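Local coordinates for putative pectin lyase (Geobacillus virus E2, PDB 7CHU), which serves as the tailspike of a thermophilic bacteriophage and probably binds, and perhaps cleaves, polysaccharide on the host surface, at the interface of chains A and B. Residues are numbered along the deposited sequence; one frame, centred on the assembly and turned at random. Chains: chain A/B, Putative pectin lyase.

Contact 1: the interface of chains A and B. Residues chain A 64, 67, 70-71; chain B 63, 66-67, 70.
A:Ile67 meets B:Ile67 at the centre of a helix-to-helix contact. The terminal methyl CD1 of A:Ile67 reaches CG1 of B:Ile67 at 3.5 Å, and the two side chains run at about a right angle. The second branch of A:Ile67 turns to another neighbour. A:Ile67 CG2 lies 3.7 Å from B:Lys66 CB and also touches CD of that lysine, so the aliphatic part of B:Lys66 takes part in the apolar packing. One turn further on, CB of A:Leu70 packs on CD1 of B:Leu70 at 3.8 Å. Chain A hides 66 Å² of B:Leu70 but little of B:Ile67. At the other end, CG2 of B:Val63 rests on the amide of A:Gln64, 3.6 Å from CD, and the two side chains pass in opposite directions. This packing of helix 60-70 of chain A on helix 59-70 of chain B probably helps hold the trimeric spike together near its N-terminal part.

Polar groups gather at one side of this apolar packing. B:Lys66 is extended beyond CG, which carries its ammonium NZ across to A:Gln64. The direct hydrogen bond to the amide oxygen OE1 is weak. A water joins the same two groups more firmly. The chain of A:Gln64 bends at CB-CG (chi2 -89°), which folds the amide back toward B:Lys66. A:Lys71 NZ stands 4.8 Å from B:Lys66 NZ, where like charges may repel mildly. The bridging water lies 3.0 Å from A:Gln64 OE1 and 3.1 Å from B:Lys66 NZ.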
loop_
_atom_site.group_PDB
_atom_site.type_symbol
_atom_site.label_atom_id
_atom_site.label_comp_id
_atom_site.label_asym_id
_atom_site.label_seq_id
_atom_site.Cartn_x
_atom_site.Cartn_y
_atom_site.Cartn_z
ATOM N N GLN A 64 -28.637 30.473 -21.837
ATOM C CA GLN A 64 -29.050 29.687 -20.680
ATOM C C GLN A 64 -28.814 28.199 -20.880
ATOM O O GLN A 64 -28.580 27.478 -19.901
ATOM C CB GLN A 64 -30.530 29.931 -20.379
ATOM C CG GLN A 64 -30.809 31.133 -19.499
ATOM C CD GLN A 64 -30.784 30.792 -18.009
ATOM O OE1 GLN A 64 -29.973 29.970 -17.546
ATOM N NE2 GLN A 64 -31.683 31.423 -17.249
ATOM N N ILE A 67 -25.457 27.355 -19.644
ATOM C CA ILE A 67 -25.448 27.316 -18.186
ATOM C C ILE A 67 -25.976 25.979 -17.692
ATOM O O ILE A 67 -25.389 25.343 -16.808
ATOM C CB ILE A 67 -26.274 28.474 -17.602
ATOM C CG1 ILE A 67 -25.658 29.814 -17.970
ATOM C CG2 ILE A 67 -26.336 28.335 -16.060
ATOM C CD1 ILE A 67 -24.321 29.994 -17.358
ATOM N N LEU A 70 -23.408 23.342 -17.787
ATOM C CA LEU A 70 -22.405 23.496 -16.737
ATOM C C LEU A 70 -22.918 22.982 -15.401
ATOM O O LEU A 70 -22.157 22.387 -14.628
ATOM C CB LEU A 70 -21.999 24.969 -16.626
ATOM C CG LEU A 70 -21.150 25.441 -17.798
ATOM C CD1 LEU A 70 -21.163 26.956 -17.922
ATOM C CD2 LEU A 70 -19.724 24.918 -17.595
ATOM N N LYS A 71 -24.209 23.187 -15.124
ATOM C CA LYS A 71 -24.800 22.789 -13.853
ATOM C C LYS A 71 -24.950 21.280 -13.696
ATOM O O LYS A 71 -25.311 20.837 -12.604
ATOM C CB LYS A 71 -26.174 23.456 -13.692
ATOM C CG LYS A 71 -26.099 24.962 -13.456
ATOM C CD LYS A 71 -27.487 25.548 -13.161
ATOM C CE LYS A 71 -28.139 24.842 -11.969
ATOM N NZ LYS A 71 -29.383 25.555 -11.590
ATOM N N VAL B 63 -29.028 34.439 -15.154
ATOM C CA VAL B 63 -27.785 33.877 -15.663
ATOM C C VAL B 63 -26.610 34.306 -14.795
ATOM O O VAL B 63 -25.771 33.483 -14.415
ATOM C CB VAL B 63 -27.608 34.308 -17.130
ATOM C CG1 VAL B 63 -26.283 33.859 -17.662
ATOM C CG2 VAL B 63 -28.776 33.766 -17.961
ATOM N N LYS B 66 -26.616 32.231 -11.573
ATOM C CA LYS B 66 -26.126 30.864 -11.715
ATOM C C LYS B 66 -24.618 30.824 -11.950
ATOM O O LYS B 66 -23.930 29.938 -11.416
ATOM C CB LYS B 66 -26.875 30.165 -12.842
ATOM C CG LYS B 66 -28.381 30.087 -12.568
ATOM C CD LYS B 66 -29.099 29.358 -13.665
ATOM C CE LYS B 66 -30.584 29.200 -13.345
ATOM N NZ LYS B 66 -31.307 28.729 -14.563
ATOM N N ILE B 67 -24.093 31.758 -12.744
ATOM C CA ILE B 67 -22.650 31.846 -12.954
ATOM C C ILE B 67 -21.934 32.100 -11.637
ATOM O O ILE B 67 -20.868 31.526 -11.374
ATOM C CB ILE B 67 -22.336 32.942 -13.986
ATOM C CG1 ILE B 67 -22.809 32.518 -15.378
ATOM C CG2 ILE B 67 -20.855 33.265 -13.991
ATOM C CD1 ILE B 67 -22.433 33.535 -16.443
ATOM N N LEU B 70 -21.730 28.762 -9.922
ATOM C CA LEU B 70 -20.758 27.896 -10.600
ATOM C C LEU B 70 -19.313 28.307 -10.302
ATOM O O LEU B 70 -18.426 27.444 -10.177
ATOM C CB LEU B 70 -21.005 27.918 -12.118
ATOM C CG LEU B 70 -22.226 27.117 -12.598
ATOM C CD1 LEU B 70 -22.696 27.534 -13.962
ATOM C CD2 LEU B 70 -21.966 25.614 -12.583
HETATM O O HOH W 1 -29.775 27.119 -16.774
#

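Contact 2: the interface of chains A and B. Residues chain A 223-224, 256-257, 286; chain B 221, 223, 254, 256.
A:Ala257 pushes its methyl group into a small group of chain B side chains. B:Asn221 is one of them, and its CB starts a short chain directed at the loop residue A:Ala257. CG stands beside the backbone N (chi1 -69°), which carries the amide toward chain A. B:Asn221 CG lies 3.9 Å from A:Ala257 CB, and the amide oxygen OD1 is equally far from that methyl. The tip nitrogen comes nearer, with B:Asn221 ND2 3.5 Å from A:Ala257 CB. B:Asn221 ND2 also gives a weak hydrogen bond to A:Ala257 O, long at 3.4 Å but nearly straight, with 165° at the hydrogen.

Two more side chains close round the same methyl. B:Leu254 CD2 is 3.6 Å from A:Ala257 CB and also faces the carbonyl O of A:Gly286. B:Ile256 CD1 is 3.8 Å from A:Ala257 CB. A:Ile223 CG2 and B:Ile223 CD1 approach more loosely, at 4.4 Å. The contact is mostly apolar.

B:Asn221 and B:Ile223 lie on strand 220-223, and B:Leu254 and B:Ile256 on strand 251-256. The loop residues A:Gly224, A:Ala257 and A:Gly286 directly follow strands 220-223, 251-256 and 283-285 of the elongated pectate lyase-like beta-helix. The contact probably helps hold neighbouring beta-helices together.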
loop_
_atom_site.group_PDB
_atom_site.type_symbol
_atom_site.label_atom_id
_atom_site.label_comp_id
_atom_site.label_asym_id
_atom_site.label_seq_id
_atom_site.Cartn_x
_atom_site.Cartn_y
_atom_site.Cartn_z
ATOM N N ILE A 223 -9.991 6.268 1.982
ATOM C CA ILE A 223 -8.616 6.684 1.730
ATOM C C ILE A 223 -8.390 8.039 2.383
ATOM O O ILE A 223 -9.169 8.965 2.167
ATOM C CB ILE A 223 -8.334 6.740 0.213
ATOM C CG1 ILE A 223 -8.644 5.391 -0.443
ATOM C CG2 ILE A 223 -6.884 7.180 -0.091
ATOM C CD1 ILE A 223 -8.610 5.459 -1.982
ATOM N N GLY A 224 -7.323 8.161 3.175
ATOM C CA GLY A 224 -6.934 9.462 3.703
ATOM C C GLY A 224 -7.837 10.046 4.781
ATOM O O GLY A 224 -7.811 11.271 5.020
ATOM N N ILE A 256 -7.153 3.188 3.975
ATOM C CA ILE A 256 -5.872 3.296 3.298
ATOM C C ILE A 256 -5.269 4.639 3.643
ATOM O O ILE A 256 -5.905 5.682 3.446
ATOM C CB ILE A 256 -6.000 3.123 1.782
ATOM C CG1 ILE A 256 -6.553 1.731 1.445
ATOM C CG2 ILE A 256 -4.628 3.356 1.121
ATOM C CD1 ILE A 256 -6.863 1.551 -0.064
ATOM N N ALA A 257 -4.062 4.621 4.195
ATOM C CA ALA A 257 -3.359 5.865 4.511
ATOM C C ALA A 257 -4.215 6.754 5.416
ATOM O O ALA A 257 -4.307 7.968 5.228
ATOM C CB ALA A 257 -2.964 6.609 3.221
ATOM N N GLY A 286 -1.156 1.125 5.825
ATOM C CA GLY A 286 -0.414 2.356 5.996
ATOM C C GLY A 286 -1.018 3.331 6.975
ATOM O O GLY A 286 -0.730 4.524 6.897
ATOM N N ASN B 221 0.149 12.629 2.332
ATOM C CA ASN B 221 -0.038 11.532 1.387
ATOM C C ASN B 221 0.319 11.982 -0.022
ATOM O O ASN B 221 -0.184 13.002 -0.493
ATOM C CB ASN B 221 -1.484 11.038 1.387
ATOM C CG ASN B 221 -1.856 10.329 2.667
ATOM O OD1 ASN B 221 -0.992 9.982 3.488
ATOM N ND2 ASN B 221 -3.151 10.080 2.837
ATOM N N ILE B 223 0.320 10.325 -3.762
ATOM C CA ILE B 223 -0.163 9.175 -4.504
ATOM C C ILE B 223 0.097 9.395 -5.990
ATOM O O ILE B 223 -0.352 10.395 -6.564
ATOM C CB ILE B 223 -1.664 8.942 -4.248
ATOM C CG1 ILE B 223 -1.917 8.755 -2.748
ATOM C CG2 ILE B 223 -2.189 7.739 -5.092
ATOM C CD1 ILE B 223 -3.372 8.602 -2.369
ATOM N N LEU B 254 3.727 9.487 3.073
ATOM C CA LEU B 254 3.305 8.234 2.454
ATOM C C LEU B 254 3.345 8.417 0.946
ATOM O O LEU B 254 2.522 9.145 0.388
ATOM C CB LEU B 254 1.903 7.834 2.919
ATOM C CG LEU B 254 1.852 6.845 4.104
ATOM C CD1 LEU B 254 2.641 7.338 5.301
ATOM C CD2 LEU B 254 0.388 6.572 4.506
ATOM N N ILE B 256 2.615 6.476 -2.284
ATOM C CA ILE B 256 1.832 5.316 -2.679
ATOM C C ILE B 256 1.820 5.272 -4.199
ATOM O O ILE B 256 1.438 6.256 -4.844
ATOM C CB ILE B 256 0.401 5.382 -2.118
ATOM C CG1 ILE B 256 0.418 5.375 -0.568
ATOM C CG2 ILE B 256 -0.422 4.214 -2.668
ATOM C CD1 ILE B 256 -0.963 5.635 0.094
#

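Contact 3: the interface of chains A and B. Residues chain A 319-320, 340-342; chain B 281, 313, 315, 337.
A:Asp342 points CG away from its backbone N (chi1 -162°), which turns the carboxylate toward B:Lys337. The lysine answers with a bend about CD-CE (chi4 57°) that brings NZ to the carboxylate. The salt bridge from B:Lys337 NZ to A:Asp342 OD2 is 2.9 Å long. The ammonium meets OD2 on its anti side, somewhat out of the carboxylate plane. Further back along the lysine, CE passes the carbonyl O of A:Cys341 and CD passes that of A:Gly340. B:Val313 CG1 sits over the face of the carboxylate, 3.5 Å from A:Asp342 CG.

B:Asn281 brings its amide over the face of the A:Tyr320 ring, shifted to the CD1-CE1 side, with the two planes 55° apart. B:Asn281 CG is 3.3 Å from A:Tyr320 CD1. B:Asn281 OD1 takes a hydrogen bond of 2.9 Å from the hydroxyl B:Tyr315 OH. This bond within chain B probably helps to fix the amide's rotation. B:Tyr315 OH lies 3.4 Å from A:Asp342 CB, and A:Gly340 O sits in plane at the edge of the B:Tyr315 ring. Within chain A, the backbone N of A:Cys319 gives a hydrogen bond to SG of A:Cys341.

A:Tyr320 and A:Asp342 open strands 320-324 and 342-346. B:Tyr315 and B:Lys337 open strands 315-317 and 337-339, and B:Asn281 and B:Val313 lie in loops. The site thus sits where two beta-helices face each other, and it probably helps tie them together in the trimer.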
loop_
_atom_site.group_PDB
_atom_site.type_symbol
_atom_site.label_atom_id
_atom_site.label_comp_id
_atom_site.label_asym_id
_atom_site.label_seq_id
_atom_site.Cartn_x
_atom_site.Cartn_y
_atom_site.Cartn_z
ATOM N N CYS A 319 1.309 -0.542 9.465
ATOM C CA CYS A 319 0.709 0.517 10.255
ATOM C C CYS A 319 1.639 0.935 11.378
ATOM O O CYS A 319 2.512 0.177 11.825
ATOM C CB CYS A 319 -0.665 0.112 10.814
ATOM S SG CYS A 319 -1.930 -0.214 9.544
ATOM N N TYR A 320 1.425 2.163 11.828
ATOM C CA TYR A 320 2.245 2.833 12.826
ATOM C C TYR A 320 1.426 2.991 14.106
ATOM O O TYR A 320 0.335 3.582 14.082
ATOM C CB TYR A 320 2.694 4.194 12.285
ATOM C CG TYR A 320 3.153 5.203 13.325
ATOM C CD1 TYR A 320 4.235 4.946 14.169
ATOM C CD2 TYR A 320 2.505 6.425 13.442
ATOM C CE1 TYR A 320 4.652 5.885 15.106
ATOM C CE2 TYR A 320 2.902 7.355 14.358
ATOM C CZ TYR A 320 3.965 7.086 15.185
ATOM O OH TYR A 320 4.307 8.053 16.084
ATOM N N GLY A 340 4.442 -6.026 9.034
ATOM C CA GLY A 340 5.221 -4.828 8.801
ATOM C C GLY A 340 4.845 -3.649 9.668
ATOM O O GLY A 340 5.097 -2.509 9.280
ATOM N N CYS A 341 4.237 -3.877 10.829
ATOM C CA CYS A 341 3.851 -2.749 11.659
ATOM C C CYS A 341 4.972 -2.395 12.624
ATOM O O CYS A 341 5.814 -3.223 12.973
ATOM C CB CYS A 341 2.560 -3.058 12.441
ATOM S SG CYS A 341 1.178 -3.473 11.325
ATOM N N ASP A 342 4.923 -1.174 13.126
ATOM C CA ASP A 342 5.854 -0.773 14.161
ATOM C C ASP A 342 5.077 -0.226 15.345
ATOM O O ASP A 342 4.107 0.519 15.171
ATOM C CB ASP A 342 6.848 0.256 13.656
ATOM C CG ASP A 342 8.069 0.358 14.559
ATOM O OD1 ASP A 342 8.005 1.217 15.469
ATOM O OD2 ASP A 342 9.057 -0.421 14.366
ATOM N N ASN B 281 9.091 7.106 10.194
ATOM C CA ASN B 281 7.730 6.645 9.888
ATOM C C ASN B 281 7.219 7.148 8.537
ATOM O O ASN B 281 6.039 7.447 8.381
ATOM C CB ASN B 281 6.754 7.027 11.000
ATOM C CG ASN B 281 6.531 5.889 11.962
ATOM O OD1 ASN B 281 5.823 4.925 11.651
ATOM N ND2 ASN B 281 7.197 5.949 13.107
ATOM N N VAL B 313 12.400 3.743 11.049
ATOM C CA VAL B 313 11.027 3.249 10.882
ATOM C C VAL B 313 10.448 3.657 9.526
ATOM O O VAL B 313 9.308 4.128 9.445
ATOM C CB VAL B 313 10.118 3.739 12.026
ATOM C CG1 VAL B 313 8.876 2.839 12.164
ATOM C CG2 VAL B 313 10.884 3.799 13.351
ATOM N N TYR B 315 9.066 2.390 5.929
ATOM C CA TYR B 315 8.408 1.194 5.420
ATOM C C TYR B 315 8.575 1.188 3.908
ATOM O O TYR B 315 8.094 2.096 3.229
ATOM C CB TYR B 315 6.933 1.171 5.795
ATOM C CG TYR B 315 6.584 1.410 7.255
ATOM C CD1 TYR B 315 6.787 2.649 7.843
ATOM C CD2 TYR B 315 5.964 0.415 8.010
ATOM C CE1 TYR B 315 6.412 2.888 9.152
ATOM C CE2 TYR B 315 5.580 0.641 9.338
ATOM C CZ TYR B 315 5.809 1.877 9.895
ATOM O OH TYR B 315 5.445 2.088 11.194
ATOM N N LYS B 337 11.792 -1.141 7.370
ATOM C CA LYS B 337 11.161 -2.383 6.926
ATOM C C LYS B 337 11.205 -2.457 5.404
ATOM O O LYS B 337 10.718 -1.550 4.717
ATOM C CB LYS B 337 9.725 -2.469 7.445
ATOM C CG LYS B 337 9.640 -2.657 8.947
ATOM C CD LYS B 337 8.334 -2.111 9.511
ATOM C CE LYS B 337 8.293 -2.254 11.033
ATOM N NZ LYS B 337 9.453 -1.585 11.700
#

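The three contacts join the same pair of chains in an assembly of three copies. Contact 2 and contact 3 are about 14 Å apart between the centres of their C-alpha atoms and belong to one beta-rich stretch of the interface. They share no residue or strand. Contact 1 lies about 36 Å from contact 2 and 49 Å from contact 3, on helices nearer the N-terminus. The chains thus meet along much of their length, by helix packing in one region and by strands and loops in another. This fits a trimeric tailspike, in which each pair of neighbours would repeat such contacts.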